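Side-chain contacts in heme peroxidase (Bacteroides thetaiotaomicron, PDB 2GVK), which probably uses a bound heme and hydrogen peroxide to oxidise substrates such as dyes, as other dye-decolorizing peroxidases do: residues P204-Q207 with Q208-V211; G213-F217 with N218-L222; R274-L277 with E278-I282; T289-L292 with L293-T297. One frame throughout, in Å; residues are numbered along the deposited sequence.

How the interactions relate
All four contacts are local ones in the C-terminal half of the chain. Interactions 1 and 2 lie toward the outside and both touch a second subunit; they join directly, since Q208 and E209 of helix 205-212 bind K216 of the following loop. Interactions 3 and 4 contain more buried residues and meet where M280 O accepts from D290 N, and V211 of interaction 1 packs on R291 and L292 of interaction 4. Their chemistry follows their place: a helix start held mainly by backbone bonds in interaction 1, an arginine-aspartate clasp across a hairpin-like loop in interaction 2, an amphipathic helix in interaction 3, and a 3-10 turn leading into a strand in interaction 4.

Interaction 1: P204-Q207 with Q208-V211; sequences PVEQ and QEKV
The first turns of helix 205-212 bring V205 against E209, with P204 standing at the N-cap position. E209 N donates to V205 O at 2.8 Å, and Q208 N gives the same kind of bond to P204 O at 3.0 Å. The next bond is longer and more bent: K210 N reaches E206 O at 3.3 Å, with 140° at the hydrogen. On the flank that faces the following loop, V205 and E209 cross at a slant, CG1 of V205 lying 3.8 Å from OE2 of E209. That methyl stands anti to the backbone N (chi1 170°), turned to the side where the extended E209 chain passes. A water donates to both E206 O and E209 OE1, the latter at 3.0 Å, tying the carboxylate to its own helix, while OE2 accepts from K216 N of that loop. E206 turns its carboxylate elsewhere, to V205 N of a second subunit, and Q208 binds K216 NZ and W200 O. V211 CG2 rests 3.3 Å from Q207 O. Successive i to i+4 backbone bonds are those of the first turns of an alpha-helix, here one whose N-terminus also takes part in a subunit interface.

Interaction 2: G213-F217 with N218-L222; sequences GRHKF and NDVEL
D219 O is gripped by two nitrogens of R214, NH2 at 2.8 Å and NE at 3.1 Å. NE also meets D219 OD1 at 2.9 Å in a salt bridge, coming from above the carboxylate plane, with the guanidinium and carboxylate planes 43° apart. The arginine bends at chi3 (70°) to reach side-on around the aspartate, and E221 N lies over one face of its guanidinium. Shortening R214 to an alanine removes both donors, and D219 O and OD1 would probably lose this grip, though the backbone bonds would remain. The two limbs run nearly antiparallel and are joined by a single bridge between R214 and E221: H215 N donates to V220 O at 2.8 Å and L222 N to G213 O at 3.0 Å. At the bend, N218 OD1 accepts from V220 N, an Asx turn, and also lies 3.1 Å from H215 CB. On the H215 ring, L222 CD1 sits over the centre of one face, 3.8 Å from the centroid, a CH-pi contact. D219 OD2 is hydrogen-bonded to T160 OG1 and to S55 OG of a third subunit, and E221 forms a salt bridge with K227. The loop leaves helix 205-212 at G213, whose positive phi suits glycine; H215 and K216 fold back on that helix, while R214 and E221 pack on N233 of helix 232-235.

Interaction 3: R274-L277 with E278-I282; sequences RRML and ENMFI
L277 and F281 lie side by side on the buried flank of helix 270-281, pointing the same way, with L277 CD2 4.0 Å from F281 CE1. The phenyl ring turns an edge to the helix, and L277 O lies at that edge, in the ring plane. Next to this pair the two selenomethionines run alongside each other, M276 CE reaching M280 SE at 4.2 Å; M276 leaves the helix with CG opposite its backbone N (chi1 180°) and then bends at chi3, which brings its methyl round to the neighbour. F189, Q191 and Y193 of strand 186-195 and I95 cover this flank. Backbone bonds hold the turns in step, among them E278 N to R274 O at 2.8 Å and F281 N to L277 O at 2.9 Å. Toward the outside, E278 stretches back along the helix, its CG 3.4 Å from R274 O. Its OE2 faces R274 NE at 3.7 Å, a long salt bridge with the guanidinium and carboxylate planes at 90°, while R274 NH1 is bound to S93 O. A lysine in place of E278 would probably leave R274 without the nearby negative charge and set two positive groups close together. The chemistry is thus that of an amphipathic helix: dispersion contacts secure its inner flank, and a long and therefore probably weak charge pairing marks its outer one.

Interaction 4: T289-L292 with L293-T297; sequences TDRL and LDFST
A short 3-10 turn that begins at R291 carries the first segment into the second, and its backbone carbonyls are met three residues on: L293 N donates to D290 O at 3.0 Å, D294 N to R291 O at 2.9 Å and F295 N to L292 O at 3.0 Å. The donors stand well above the carbonyl planes, as the tight turn demands. L292 O takes a second bond, from S296 OG at 2.9 Å, so that the serine hydroxyl and F295 N approach from opposite faces of its plane. Before the turn, D290 OD1 accepts from L292 N, an Asx turn, while OD2 binds H232 of helix 232-235.

The charged pair is R291 and D294. NH1 donates to D294 OD2 at 2.8 Å, the oxygen lying close to the guanidinium plane and using its anti lone pair, with 160° at the hydrogen. The arginine bends at chi2 (85°) and so doubles back over the turn, crossing the aspartate at about a right angle. F295 CE2 comes over one face of the guanidinium, 3.7 Å from NH1, with ring and guanidinium planes 48° apart. D294 OD1 is occupied by Y100 and by a water that also links T289 OG1 and D290 O. On the apolar side, D290 CB touches L293 CG at 4.0 Å.

The turn closes the loop that follows helix 270-281 and leads into strand 296-306; L293 packs on M280 and F281 of that helix, R291 and L292 rest on V211 of helix 205-212, and F295 meets W200 edge-to-face.

Interaction 1: P204-Q207 with Q208-V211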
loop_
_atom_site.group_PDB
_atom_site.type_symbol
_atom_site.label_atom_id
_atom_site.label_comp_id
_atom_site.label_asym_id
_atom_site.label_seq_id
_atom_site.Cartn_x
_atom_site.Cartn_y
_atom_site.Cartn_z
ATOM N N PRO A 204 19.832 29.602 13.861
ATOM C CA PRO A 204 18.550 29.873 13.260
ATOM C C PRO A 204 18.468 29.225 11.884
ATOM O O PRO A 204 19.499 28.976 11.246
ATOM C CB PRO A 204 18.531 31.400 13.125
ATOM C CG PRO A 204 19.601 31.880 13.972
ATOM C CD PRO A 204 20.612 30.820 14.063
ATOM N N VAL A 205 17.271 28.976 11.421
ATOM C CA VAL A 205 17.084 28.287 10.160
ATOM C C VAL A 205 17.776 29.021 9.002
ATOM O O VAL A 205 18.373 28.405 8.141
ATOM C CB VAL A 205 15.603 28.116 9.834
ATOM C CG1 VAL A 205 15.407 27.616 8.371
ATOM C CG2 VAL A 205 14.939 27.146 10.839
ATOM N N GLU A 206 17.705 30.330 9.001
ATOM C CA GLU A 206 18.256 31.078 7.933
ATOM C C GLU A 206 19.813 30.868 7.846
ATOM O O GLU A 206 20.356 30.752 6.773
ATOM C CB GLU A 206 17.863 32.549 8.074
ATOM C CG GLU A 206 16.298 32.813 7.832
ATOM C CD GLU A 206 15.353 32.216 8.953
ATOM O OE1 GLU A 206 15.776 32.168 10.173
ATOM O OE2 GLU A 206 14.164 31.851 8.595
ATOM N N GLN A 207 20.477 30.727 9.000
ATOM C CA GLN A 207 21.918 30.433 9.018
ATOM C C GLN A 207 22.177 28.977 8.596
ATOM O O GLN A 207 23.136 28.693 7.885
ATOM C CB GLN A 207 22.527 30.701 10.406
ATOM C CG GLN A 207 22.492 32.184 10.839
ATOM C CD GLN A 207 23.084 32.408 12.244
ATOM O OE1 GLN A 207 23.869 31.595 12.740
ATOM N NE2 GLN A 207 22.705 33.518 12.879
ATOM N N GLN A 208 21.288 28.063 9.010
ATOM C CA GLN A 208 21.408 26.662 8.595
ATOM C C GLN A 208 21.323 26.569 7.071
ATOM O O GLN A 208 22.043 25.802 6.450
ATOM C CB GLN A 208 20.312 25.790 9.214
ATOM C CG GLN A 208 20.471 25.520 10.697
ATOM C CD GLN A 208 19.390 24.596 11.226
ATOM O OE1 GLN A 208 18.422 24.305 10.532
ATOM N NE2 GLN A 208 19.541 24.149 12.477
ATOM N N GLU A 209 20.425 27.354 6.475
ATOM C CA GLU A 209 20.265 27.366 5.016
ATOM C C GLU A 209 21.523 27.865 4.302
ATOM O O GLU A 209 21.851 27.402 3.200
ATOM C CB GLU A 209 19.058 28.220 4.631
ATOM C CG GLU A 209 17.732 27.579 5.043
ATOM C CD GLU A 209 16.529 28.437 4.736
ATOM O OE1 GLU A 209 16.670 29.683 4.700
ATOM O OE2 GLU A 209 15.421 27.869 4.602
ATOM N N LYS A 210 22.243 28.785 4.948
ATOM C CA LYS A 210 23.501 29.312 4.396
ATOM C C LYS A 210 24.620 28.296 4.511
ATOM O O LYS A 210 25.531 28.278 3.691
ATOM C CB LYS A 210 23.886 30.598 5.088
ATOM C CG LYS A 210 22.944 31.740 4.731
ATOM C CD LYS A 210 23.410 33.044 5.186
ATOM C CE LYS A 210 22.426 34.133 4.739
ATOM N NZ LYS A 210 21.978 33.917 3.288
ATOM N N VAL A 211 24.559 27.453 5.535
ATOM C CA VAL A 211 25.510 26.356 5.669
ATOM C C VAL A 211 25.287 25.259 4.581
ATOM O O VAL A 211 26.235 24.714 4.027
ATOM C CB VAL A 211 25.424 25.701 7.083
ATOM C CG1 VAL A 211 26.306 24.459 7.153
ATOM C CG2 VAL A 211 25.803 26.701 8.158
HETATM O O HOH W 1 18.795 31.651 4.033
#

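Interaction 2: G213-F217 with N218-L222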
loop_
_atom_site.group_PDB
_atom_site.type_symbol
_atom_site.label_atom_id
_atom_site.label_comp_id
_atom_site.label_asym_id
_atom_site.label_seq_id
_atom_site.Cartn_x
_atom_site.Cartn_y
_atom_site.Cartn_z
ATOM N N GLY A 213 23.043 25.547 1.674
ATOM C CA GLY A 213 22.885 26.094 0.324
ATOM C C GLY A 213 21.516 25.825 -0.311
ATOM O O GLY A 213 21.325 26.069 -1.499
ATOM N N ARG A 214 20.573 25.296 0.485
ATOM C CA ARG A 214 19.194 25.076 0.031
ATOM C C ARG A 214 18.235 25.513 1.129
ATOM O O ARG A 214 18.621 25.615 2.297
ATOM C CB ARG A 214 18.947 23.577 -0.307
ATOM C CG ARG A 214 20.023 22.929 -1.175
ATOM C CD ARG A 214 19.656 21.515 -1.571
ATOM N NE ARG A 214 18.554 21.506 -2.527
ATOM C CZ ARG A 214 18.700 21.503 -3.854
ATOM N NH1 ARG A 214 19.914 21.475 -4.403
ATOM N NH2 ARG A 214 17.628 21.516 -4.637
ATOM N N HIS A 215 16.985 25.775 0.758
ATOM C CA HIS A 215 15.962 26.136 1.737
ATOM C C HIS A 215 15.501 24.907 2.512
ATOM O O HIS A 215 15.409 23.795 1.958
ATOM C CB HIS A 215 14.797 26.817 1.051
ATOM C CG HIS A 215 15.125 28.174 0.529
ATOM N ND1 HIS A 215 15.159 29.291 1.336
ATOM C CD2 HIS A 215 15.476 28.596 -0.712
ATOM C CE1 HIS A 215 15.484 30.346 0.608
ATOM N NE2 HIS A 215 15.689 29.951 -0.634
ATOM N N LYS A 216 15.262 25.079 3.800
ATOM C CA LYS A 216 15.033 23.948 4.648
ATOM C C LYS A 216 13.694 23.272 4.378
ATOM O O LYS A 216 13.603 22.032 4.363
ATOM C CB LYS A 216 15.119 24.352 6.129
ATOM C CG LYS A 216 15.150 23.135 7.088
ATOM C CD LYS A 216 15.489 23.543 8.490
ATOM C CE LYS A 216 15.692 22.332 9.416
ATOM N NZ LYS A 216 16.149 22.742 10.818
ATOM N N PHE A 217 12.661 24.092 4.193
ATOM C CA PHE A 217 11.294 23.616 4.043
ATOM C C PHE A 217 11.067 22.984 2.673
ATOM O O PHE A 217 10.723 21.798 2.564
ATOM C CB PHE A 217 10.306 24.791 4.247
ATOM C CG PHE A 217 8.859 24.386 4.196
ATOM C CD1 PHE A 217 8.205 23.946 5.340
ATOM C CD2 PHE A 217 8.148 24.459 3.013
ATOM C CE1 PHE A 217 6.868 23.562 5.292
ATOM C CE2 PHE A 217 6.817 24.077 2.959
ATOM C CZ PHE A 217 6.178 23.631 4.101
ATOM N N ASN A 218 11.333 23.752 1.640
ATOM C CA ASN A 218 10.937 23.374 0.259
ATOM C C ASN A 218 12.067 22.829 -0.617
ATOM O O ASN A 218 11.839 22.486 -1.783
ATOM C CB ASN A 218 10.241 24.549 -0.433
ATOM C CG ASN A 218 11.164 25.737 -0.667
ATOM O OD1 ASN A 218 12.404 25.626 -0.597
ATOM N ND2 ASN A 218 10.568 26.877 -1.002
ATOM N N ASP A 219 13.283 22.732 -0.053
ATOM C CA ASP A 219 14.432 22.112 -0.758
ATOM C C ASP A 219 14.843 22.870 -2.034
ATOM O O ASP A 219 15.595 22.351 -2.830
ATOM C CB ASP A 219 14.124 20.646 -1.104
ATOM C CG ASP A 219 15.364 19.881 -1.626
ATOM O OD1 ASP A 219 16.472 20.078 -1.077
ATOM O OD2 ASP A 219 15.207 19.050 -2.562
ATOM N N VAL A 220 14.403 24.108 -2.176
ATOM C CA VAL A 220 14.808 24.937 -3.310
ATOM C C VAL A 220 16.216 25.482 -3.083
ATOM O O VAL A 220 16.536 25.963 -2.009
ATOM C CB VAL A 220 13.820 26.111 -3.540
ATOM C CG1 VAL A 220 14.330 27.054 -4.618
ATOM C CG2 VAL A 220 12.422 25.569 -3.916
ATOM N N GLU A 221 17.061 25.357 -4.094
ATOM C CA GLU A 221 18.435 25.811 -4.000
ATOM C C GLU A 221 18.474 27.310 -3.794
ATOM O O GLU A 221 17.672 28.034 -4.373
ATOM C CB GLU A 221 19.182 25.441 -5.285
ATOM C CG GLU A 221 20.659 25.565 -5.191
ATOM C CD GLU A 221 21.350 25.362 -6.552
ATOM O OE1 GLU A 221 20.667 24.942 -7.522
ATOM O OE2 GLU A 221 22.555 25.638 -6.646
ATOM N N LEU A 222 19.354 27.785 -2.913
ATOM C CA LEU A 222 19.545 29.223 -2.741
ATOM C C LEU A 222 20.032 29.837 -4.051
ATOM O O LEU A 222 20.738 29.199 -4.813
ATOM C CB LEU A 222 20.559 29.517 -1.621
ATOM C CG LEU A 222 20.004 29.785 -0.212
ATOM C CD1 LEU A 222 19.120 28.647 0.262
ATOM C CD2 LEU A 222 21.147 30.010 0.765
#

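Interaction 3: R274-L277 with E278-I282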
loop_
_atom_site.group_PDB
_atom_site.type_symbol
_atom_site.label_atom_id
_atom_site.label_comp_id
_atom_site.label_asym_id
_atom_site.label_seq_id
_atom_site.Cartn_x
_atom_site.Cartn_y
_atom_site.Cartn_z
ATOM N N ARG A 274 37.403 12.551 -4.877
ATOM C CA ARG A 274 38.561 13.100 -4.201
ATOM C C ARG A 274 38.614 14.618 -4.363
ATOM O O ARG A 274 38.914 15.321 -3.416
ATOM C CB ARG A 274 39.873 12.461 -4.667
ATOM C CG ARG A 274 41.039 12.905 -3.776
ATOM C CD ARG A 274 42.366 12.266 -4.095
ATOM N NE ARG A 274 43.435 12.997 -3.395
ATOM C CZ ARG A 274 43.768 12.824 -2.109
ATOM N NH1 ARG A 274 43.188 11.886 -1.377
ATOM N NH2 ARG A 274 44.730 13.570 -1.572
ATOM N N ARG A 275 38.227 15.124 -5.530
ATOM C CA ARG A 275 38.195 16.570 -5.739
ATOM C C ARG A 275 37.154 17.241 -4.841
ATOM O O ARG A 275 37.392 18.321 -4.296
ATOM C CB ARG A 275 37.923 16.902 -7.208
ATOM C CG ARG A 275 37.722 18.388 -7.485
ATOM C CD ARG A 275 38.357 18.877 -8.782
ATOM N NE ARG A 275 39.778 18.559 -8.856
ATOM C CZ ARG A 275 40.582 18.980 -9.824
ATOM N NH1 ARG A 275 40.105 19.735 -10.804
ATOM N NH2 ARG A 275 41.867 18.646 -9.818
HETATM N N MSE A 276 36.005 16.588 -4.693
HETATM C CA MSE A 276 34.951 17.032 -3.781
HETATM C C MSE A 276 35.504 17.119 -2.353
HETATM O O MSE A 276 35.323 18.114 -1.660
HETATM C CB MSE A 276 33.774 16.051 -3.840
HETATM C CG MSE A 276 32.619 16.396 -2.949
HETATM SE SE MSE A 276 31.379 14.902 -2.761
HETATM C CE MSE A 276 32.422 13.832 -1.458
ATOM N N LEU A 277 36.199 16.062 -1.931
ATOM C CA LEU A 277 36.793 16.030 -0.609
ATOM C C LEU A 277 37.840 17.132 -0.431
ATOM O O LEU A 277 37.935 17.728 0.642
ATOM C CB LEU A 277 37.419 14.667 -0.330
ATOM C CG LEU A 277 36.443 13.506 -0.187
ATOM C CD1 LEU A 277 37.190 12.186 -0.244
ATOM C CD2 LEU A 277 35.658 13.608 1.095
ATOM N N GLU A 278 38.656 17.364 -1.455
ATOM C CA GLU A 278 39.629 18.489 -1.402
ATOM C C GLU A 278 38.884 19.819 -1.193
ATOM O O GLU A 278 39.262 20.628 -0.330
ATOM C CB GLU A 278 40.451 18.553 -2.663
ATOM C CG GLU A 278 41.482 17.440 -2.804
ATOM C CD GLU A 278 42.192 17.469 -4.172
ATOM O OE1 GLU A 278 41.884 18.371 -4.998
ATOM O OE2 GLU A 278 43.041 16.575 -4.432
ATOM N N ASN A 279 37.827 20.044 -1.978
ATOM C CA ASN A 279 37.034 21.261 -1.847
ATOM C C ASN A 279 36.475 21.425 -0.426
ATOM O O ASN A 279 36.355 22.537 0.074
ATOM C CB ASN A 279 35.871 21.271 -2.848
ATOM C CG ASN A 279 36.304 21.622 -4.259
ATOM O OD1 ASN A 279 37.495 21.720 -4.562
ATOM N ND2 ASN A 279 35.332 21.800 -5.134
HETATM N N MSE A 280 36.070 20.316 0.187
HETATM C CA MSE A 280 35.469 20.357 1.517
HETATM C C MSE A 280 36.488 20.605 2.602
HETATM O O MSE A 280 36.300 21.499 3.459
HETATM C CB MSE A 280 34.756 19.044 1.818
HETATM C CG MSE A 280 33.520 18.817 0.997
HETATM SE SE MSE A 280 32.865 17.008 1.250
HETATM C CE MSE A 280 32.402 17.147 3.224
ATOM N N PHE A 281 37.570 19.834 2.585
ATOM C CA PHE A 281 38.500 19.800 3.726
ATOM C C PHE A 281 39.653 20.777 3.605
ATOM O O PHE A 281 40.145 21.268 4.612
ATOM C CB PHE A 281 39.015 18.370 3.945
ATOM C CG PHE A 281 37.975 17.442 4.528
ATOM C CD1 PHE A 281 37.031 16.823 3.702
ATOM C CD2 PHE A 281 37.899 17.243 5.895
ATOM C CE1 PHE A 281 36.067 16.008 4.235
ATOM C CE2 PHE A 281 36.953 16.421 6.434
ATOM C CZ PHE A 281 36.007 15.820 5.612
ATOM N N ILE A 282 40.117 21.011 2.389
ATOM C CA ILE A 282 41.185 21.997 2.154
ATOM C C ILE A 282 40.583 23.338 1.769
ATOM O O ILE A 282 40.996 24.402 2.293
ATOM C CB ILE A 282 42.139 21.541 1.046
ATOM C CG1 ILE A 282 42.681 20.138 1.344
ATOM C CG2 ILE A 282 43.289 22.541 0.885
ATOM C CD1 ILE A 282 43.406 20.026 2.683
#

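Interaction 4: T289-L292 with L293-T297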
loop_
_atom_site.group_PDB
_atom_site.type_symbol
_atom_site.label_atom_id
_atom_site.label_comp_id
_atom_site.label_asym_id
_atom_site.label_seq_id
_atom_site.Cartn_x
_atom_site.Cartn_y
_atom_site.Cartn_z
ATOM N N THR A 289 36.566 26.183 3.181
ATOM C CA THR A 289 36.135 24.836 3.527
ATOM C C THR A 289 34.599 24.738 3.661
ATOM O O THR A 289 33.906 25.754 3.858
ATOM C CB THR A 289 36.797 24.370 4.830
ATOM O OG1 THR A 289 36.606 25.357 5.853
ATOM C CG2 THR A 289 38.294 24.153 4.619
ATOM N N ASP A 290 34.090 23.520 3.519
ATOM C CA ASP A 290 32.668 23.230 3.721
ATOM C C ASP A 290 32.225 23.673 5.124
ATOM O O ASP A 290 32.734 23.184 6.150
ATOM C CB ASP A 290 32.435 21.720 3.553
ATOM C CG ASP A 290 30.971 21.349 3.476
ATOM O OD1 ASP A 290 30.109 22.162 3.864
ATOM O OD2 ASP A 290 30.685 20.210 3.046
ATOM N N ARG A 291 31.309 24.611 5.180
ATOM C CA ARG A 291 30.821 25.122 6.449
ATOM C C ARG A 291 30.148 24.013 7.286
ATOM O O ARG A 291 30.146 24.066 8.496
ATOM C CB ARG A 291 29.850 26.259 6.198
ATOM C CG ARG A 291 29.211 26.786 7.395
ATOM C CD ARG A 291 30.042 27.839 8.113
ATOM N NE ARG A 291 29.168 28.594 8.983
ATOM C CZ ARG A 291 29.078 28.438 10.292
ATOM N NH1 ARG A 291 29.950 27.696 10.944
ATOM N NH2 ARG A 291 28.143 29.106 10.967
ATOM N N LEU A 292 29.611 23.008 6.618
ATOM C CA LEU A 292 28.959 21.898 7.329
ATOM C C LEU A 292 29.956 21.113 8.162
ATOM O O LEU A 292 29.580 20.481 9.144
ATOM C CB LEU A 292 28.229 20.981 6.360
ATOM C CG LEU A 292 27.383 19.854 6.984
ATOM C CD1 LEU A 292 26.401 20.372 8.034
ATOM C CD2 LEU A 292 26.658 19.110 5.911
ATOM N N LEU A 293 31.239 21.199 7.817
ATOM C CA LEU A 293 32.273 20.542 8.627
ATOM C C LEU A 293 32.482 21.225 9.995
ATOM O O LEU A 293 33.062 20.636 10.890
ATOM C CB LEU A 293 33.595 20.464 7.879
ATOM C CG LEU A 293 33.616 19.546 6.651
ATOM C CD1 LEU A 293 34.977 19.640 5.951
ATOM C CD2 LEU A 293 33.310 18.108 7.007
ATOM N N ASP A 294 31.922 22.418 10.174
ATOM C CA ASP A 294 31.937 23.057 11.480
ATOM C C ASP A 294 30.957 22.333 12.438
ATOM O O ASP A 294 30.944 22.597 13.626
ATOM C CB ASP A 294 31.565 24.539 11.367
ATOM C CG ASP A 294 32.624 25.371 10.596
ATOM O OD1 ASP A 294 33.787 24.918 10.455
ATOM O OD2 ASP A 294 32.280 26.473 10.125
ATOM N N PHE A 295 30.138 21.427 11.895
ATOM C CA PHE A 295 29.134 20.721 12.683
ATOM C C PHE A 295 29.213 19.226 12.508
ATOM O O PHE A 295 28.372 18.487 13.041
ATOM C CB PHE A 295 27.731 21.205 12.297
ATOM C CG PHE A 295 27.543 22.650 12.451
ATOM C CD1 PHE A 295 27.147 23.187 13.667
ATOM C CD2 PHE A 295 27.802 23.517 11.391
ATOM C CE1 PHE A 295 27.000 24.547 13.814
ATOM C CE2 PHE A 295 27.669 24.875 11.545
ATOM C CZ PHE A 295 27.257 25.389 12.752
ATOM N N SER A 296 30.229 18.768 11.777
ATOM C CA SER A 296 30.331 17.361 11.371
ATOM C C SER A 296 31.780 16.904 11.371
ATOM O O SER A 296 32.599 17.460 10.653
ATOM C CB SER A 296 29.753 17.169 9.950
ATOM O OG SER A 296 28.532 17.865 9.778
ATOM N N THR A 297 32.064 15.802 12.059
ATOM C CA THR A 297 33.413 15.287 12.139
ATOM C C THR A 297 33.517 13.924 11.482
ATOM O O THR A 297 32.798 13.001 11.855
ATOM C CB THR A 297 33.875 15.148 13.606
ATOM O OG1 THR A 297 33.777 16.422 14.279
ATOM C CG2 THR A 297 35.272 14.679 13.663
HETATM O O HOH W 2 34.455 24.845 7.368
#